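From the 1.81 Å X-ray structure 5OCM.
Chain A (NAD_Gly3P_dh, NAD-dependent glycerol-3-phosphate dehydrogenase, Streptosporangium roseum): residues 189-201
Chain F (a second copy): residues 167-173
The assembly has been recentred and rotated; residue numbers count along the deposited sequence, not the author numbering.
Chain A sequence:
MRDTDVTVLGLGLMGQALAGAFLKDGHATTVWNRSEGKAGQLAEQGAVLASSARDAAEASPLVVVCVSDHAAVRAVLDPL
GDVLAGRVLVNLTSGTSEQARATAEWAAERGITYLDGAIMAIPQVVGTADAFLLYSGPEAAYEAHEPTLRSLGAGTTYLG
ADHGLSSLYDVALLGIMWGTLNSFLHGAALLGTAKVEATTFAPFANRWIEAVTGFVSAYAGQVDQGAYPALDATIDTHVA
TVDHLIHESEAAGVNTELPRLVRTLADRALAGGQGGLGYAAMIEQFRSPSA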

# COMPACT_ATOMS: atom_id res chain seq x y z
N ALA A 189 -12.81 5.55 7.40
CA ALA A 189 -14.21 5.97 7.39
C ALA A 189 -15.11 4.85 7.94
O ALA A 189 -16.03 5.08 8.75
CB ALA A 189 -14.64 6.36 6.00
N LEU A 190 -14.83 3.62 7.48
CA LEU A 190 -15.60 2.45 7.94
C LEU A 190 -15.43 2.23 9.42
O LEU A 190 -16.43 2.11 10.17
CB LEU A 190 -15.14 1.20 7.17
CG LEU A 190 -15.84 -0.12 7.53
CD1 LEU A 190 -17.35 -0.04 7.41
CD2 LEU A 190 -15.38 -1.23 6.60
N LEU A 191 -14.19 2.27 9.91
CA LEU A 191 -13.95 2.10 11.32
C LEU A 191 -14.47 3.23 12.19
O LEU A 191 -14.89 2.97 13.35
CB LEU A 191 -12.45 1.87 11.59
CG LEU A 191 -12.13 0.37 11.29
CD1 LEU A 191 -10.70 0.23 11.02
CD2 LEU A 191 -12.55 -0.54 12.47
N GLY A 192 -14.51 4.42 11.64
CA GLY A 192 -15.09 5.61 12.34
C GLY A 192 -16.55 5.39 12.71
O GLY A 192 -17.01 5.92 13.75
N THR A 193 -17.28 4.59 11.92
CA THR A 193 -18.70 4.30 12.26
C THR A 193 -18.83 3.44 13.48
O THR A 193 -19.88 3.48 14.13
CB THR A 193 -19.48 3.70 11.08
OG1 THR A 193 -19.00 2.40 10.83
CG2 THR A 193 -19.34 4.52 9.82
N ALA A 194 -17.80 2.72 13.86
CA ALA A 194 -17.73 1.96 15.10
C ALA A 194 -16.94 2.69 16.18
O ALA A 194 -16.49 2.09 17.15
CB ALA A 194 -17.18 0.57 14.83
N LYS A 195 -16.78 4.00 16.00
CA LYS A 195 -16.10 4.89 16.96
C LYS A 195 -14.64 4.54 17.14
O LYS A 195 -14.07 4.73 18.20
CB LYS A 195 -16.88 4.97 18.31
CG LYS A 195 -18.38 5.23 18.13
CD LYS A 195 -19.16 5.26 19.46
N VAL A 196 -14.00 4.00 16.10
CA VAL A 196 -12.55 3.74 16.17
C VAL A 196 -11.90 4.94 15.49
O VAL A 196 -12.24 5.27 14.36
CB VAL A 196 -12.19 2.41 15.47
CG1 VAL A 196 -10.69 2.22 15.42
CG2 VAL A 196 -12.84 1.24 16.21
N GLU A 197 -10.99 5.59 16.17
CA GLU A 197 -10.29 6.79 15.60
C GLU A 197 -9.33 6.34 14.51
O GLU A 197 -8.78 5.27 14.59
CB GLU A 197 -9.54 7.54 16.69
CG GLU A 197 -10.46 8.18 17.76
CD GLU A 197 -11.29 9.32 17.18
OE1 GLU A 197 -10.72 10.39 16.79
OE2 GLU A 197 -12.51 9.17 17.07
N ALA A 198 -9.09 7.20 13.54
CA ALA A 198 -8.12 6.87 12.49
C ALA A 198 -6.72 6.59 13.05
O ALA A 198 -6.00 5.73 12.55
CB ALA A 198 -8.07 7.98 11.48
N THR A 199 -6.31 7.35 14.06
CA THR A 199 -5.03 7.13 14.72
C THR A 199 -4.93 5.81 15.47
O THR A 199 -3.84 5.28 15.65
CB THR A 199 -4.64 8.29 15.66
OG1 THR A 199 -5.75 8.55 16.53
CG2 THR A 199 -4.31 9.55 14.84
N THR A 200 -6.05 5.26 15.90
CA THR A 200 -6.11 3.89 16.44
C THR A 200 -5.91 2.84 15.35
O THR A 200 -5.15 1.87 15.57
CB THR A 200 -7.42 3.65 17.19
OG1 THR A 200 -7.53 4.64 18.23
CG2 THR A 200 -7.48 2.26 17.81
N PHE A 201 -6.55 3.04 14.22
CA PHE A 201 -6.46 2.14 13.06
C PHE A 201 -5.08 2.15 12.41
O PHE A 201 -4.60 1.11 11.97
CB PHE A 201 -7.55 2.52 12.07
CG PHE A 201 -7.56 1.70 10.79
CD1 PHE A 201 -7.53 0.32 10.85
CD2 PHE A 201 -7.67 2.32 9.56
CE1 PHE A 201 -7.60 -0.45 9.67
CE2 PHE A 201 -7.73 1.59 8.39
CZ PHE A 201 -7.70 0.19 8.42
N SER F 167 -13.94 -8.57 12.49
CA SER F 167 -14.37 -8.55 11.09
C SER F 167 -14.32 -7.13 10.48
O SER F 167 -13.99 -6.96 9.31
CB SER F 167 -15.81 -9.16 10.94
OG SER F 167 -15.63 -10.55 11.15
N LEU F 168 -14.70 -6.15 11.27
CA LEU F 168 -14.65 -4.78 10.83
C LEU F 168 -13.21 -4.35 10.52
O LEU F 168 -12.93 -3.81 9.43
CB LEU F 168 -15.24 -3.89 11.92
CG LEU F 168 -16.20 -2.76 11.66
CD1 LEU F 168 -15.85 -1.59 12.58
CD2 LEU F 168 -16.44 -2.34 10.24
N TYR F 169 -12.31 -4.60 11.47
CA TYR F 169 -10.88 -4.37 11.20
C TYR F 169 -10.36 -5.17 10.00
O TYR F 169 -9.66 -4.63 9.12
CB TYR F 169 -9.99 -4.71 12.39
CG TYR F 169 -9.83 -3.65 13.45
CD1 TYR F 169 -10.84 -3.34 14.34
CD2 TYR F 169 -8.61 -2.95 13.56
CE1 TYR F 169 -10.68 -2.39 15.32
CE2 TYR F 169 -8.40 -2.01 14.55
CZ TYR F 169 -9.42 -1.72 15.43
OH TYR F 169 -9.18 -0.76 16.39
N ASP F 170 -10.76 -6.44 9.94
CA ASP F 170 -10.30 -7.30 8.85
C ASP F 170 -10.66 -6.75 7.47
O ASP F 170 -9.79 -6.61 6.61
CB ASP F 170 -10.95 -8.70 9.07
CG ASP F 170 -10.49 -9.75 8.06
OD1 ASP F 170 -9.37 -9.68 7.54
OD2 ASP F 170 -11.29 -10.70 7.83
N VAL F 171 -11.93 -6.44 7.23
CA VAL F 171 -12.31 -5.99 5.89
C VAL F 171 -11.68 -4.65 5.55
O VAL F 171 -11.28 -4.42 4.38
CB VAL F 171 -13.82 -5.99 5.64
CG1 VAL F 171 -14.35 -7.43 5.83
CG2 VAL F 171 -14.53 -4.98 6.52
N ALA F 172 -11.54 -3.78 6.53
CA ALA F 172 -10.87 -2.48 6.33
C ALA F 172 -9.41 -2.71 5.89
O ALA F 172 -8.94 -2.10 4.92
CB ALA F 172 -10.93 -1.62 7.57
N LEU F 173 -8.74 -3.62 6.57
CA LEU F 173 -7.35 -3.99 6.24
C LEU F 173 -7.24 -4.69 4.87
O LEU F 173 -6.35 -4.34 4.06
CB LEU F 173 -6.75 -4.86 7.35
CG LEU F 173 -6.53 -4.16 8.70
CD1 LEU F 173 -6.16 -5.20 9.72
CD2 LEU F 173 -5.43 -3.06 8.61

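The contact joins two copies of the protein, and its backbone frame is one helix against two helical segments joined by a turn and a short loop. Chain F contributes one continuous helical segment, with i to i+4 hydrogen bonds such as F:Leu173 N to F:Tyr169 O at 2.9 Å. Chain A contributes the end of one helix, a type I turn from A:Gly192 to A:Lys195, and the start of another helix, for which A:Glu197 occupies the N-cap position. The turn is closed by A:Lys195 N to A:Gly192 O at 3.0 Å. A:Leu191 O accepts from both A:Ala194 N (3.0 Å) and A:Val196 N (3.1 Å), while A:Thr193 OG1 donates to A:Leu190 O at 2.7 Å. Each of these bonds stays within its own chain; no hydrogen bond crosses between the stretches. The nearest CA pairs, A:Leu191 CA to F:Leu168 CA at 6.9 Å and A:Leu190 CA to F:Ala172 CA at 7.0 Å, leave the space between to side chains, and the two stretches together bury 499 Å².

Aliphatic packing is centred on F:Leu168. Its CD2 lies 3.6 Å from A:Leu190 CG, and its CD1 lies 3.5 Å from A:Leu191 CD2 and 3.4 Å from A:Ala194 CB, so one side chain touches both the helix that leads into the turn and the turn itself. Both of its chi angles, -136° and -141°, fall between the usual wells. A:Leu190 also meets the next turn of the chain F helix, with CD2 3.8 Å from F:Val171 CG2. The small side chain of F:Ala172 points toward chain A, where its CB receives A:Leu191 CD1 at 3.9 Å and A:Phe201 CZ at 3.8 Å. These contacts are apolar, consistent with van der Waals packing and the exclusion of water.

Aromatic contacts involve F:Tyr169 and A:Phe201. A:Leu191 CD2 sits over one face of the tyrosine ring, 4.1 Å from the centroid of F:Tyr169 and 26° off the ring normal, a CH-pi geometry that directs a methyl group at the pi cloud. The two rings do not stack: F:Tyr169 CD2 lies at the edge of the phenylalanine ring, 4.4 Å from A:Phe201 CD1. A:Phe201 CE1 also packs against F:Leu173 CD2 at 3.6 Å.

The tyrosine hydroxyl reaches mostly hydrocarbon here: F:Tyr169 OH is 3.5 Å from A:Val196 CG1 and 3.7 Å from A:Thr200 CG2. Both neighbours are methyl carbons, so these are van der Waals contacts.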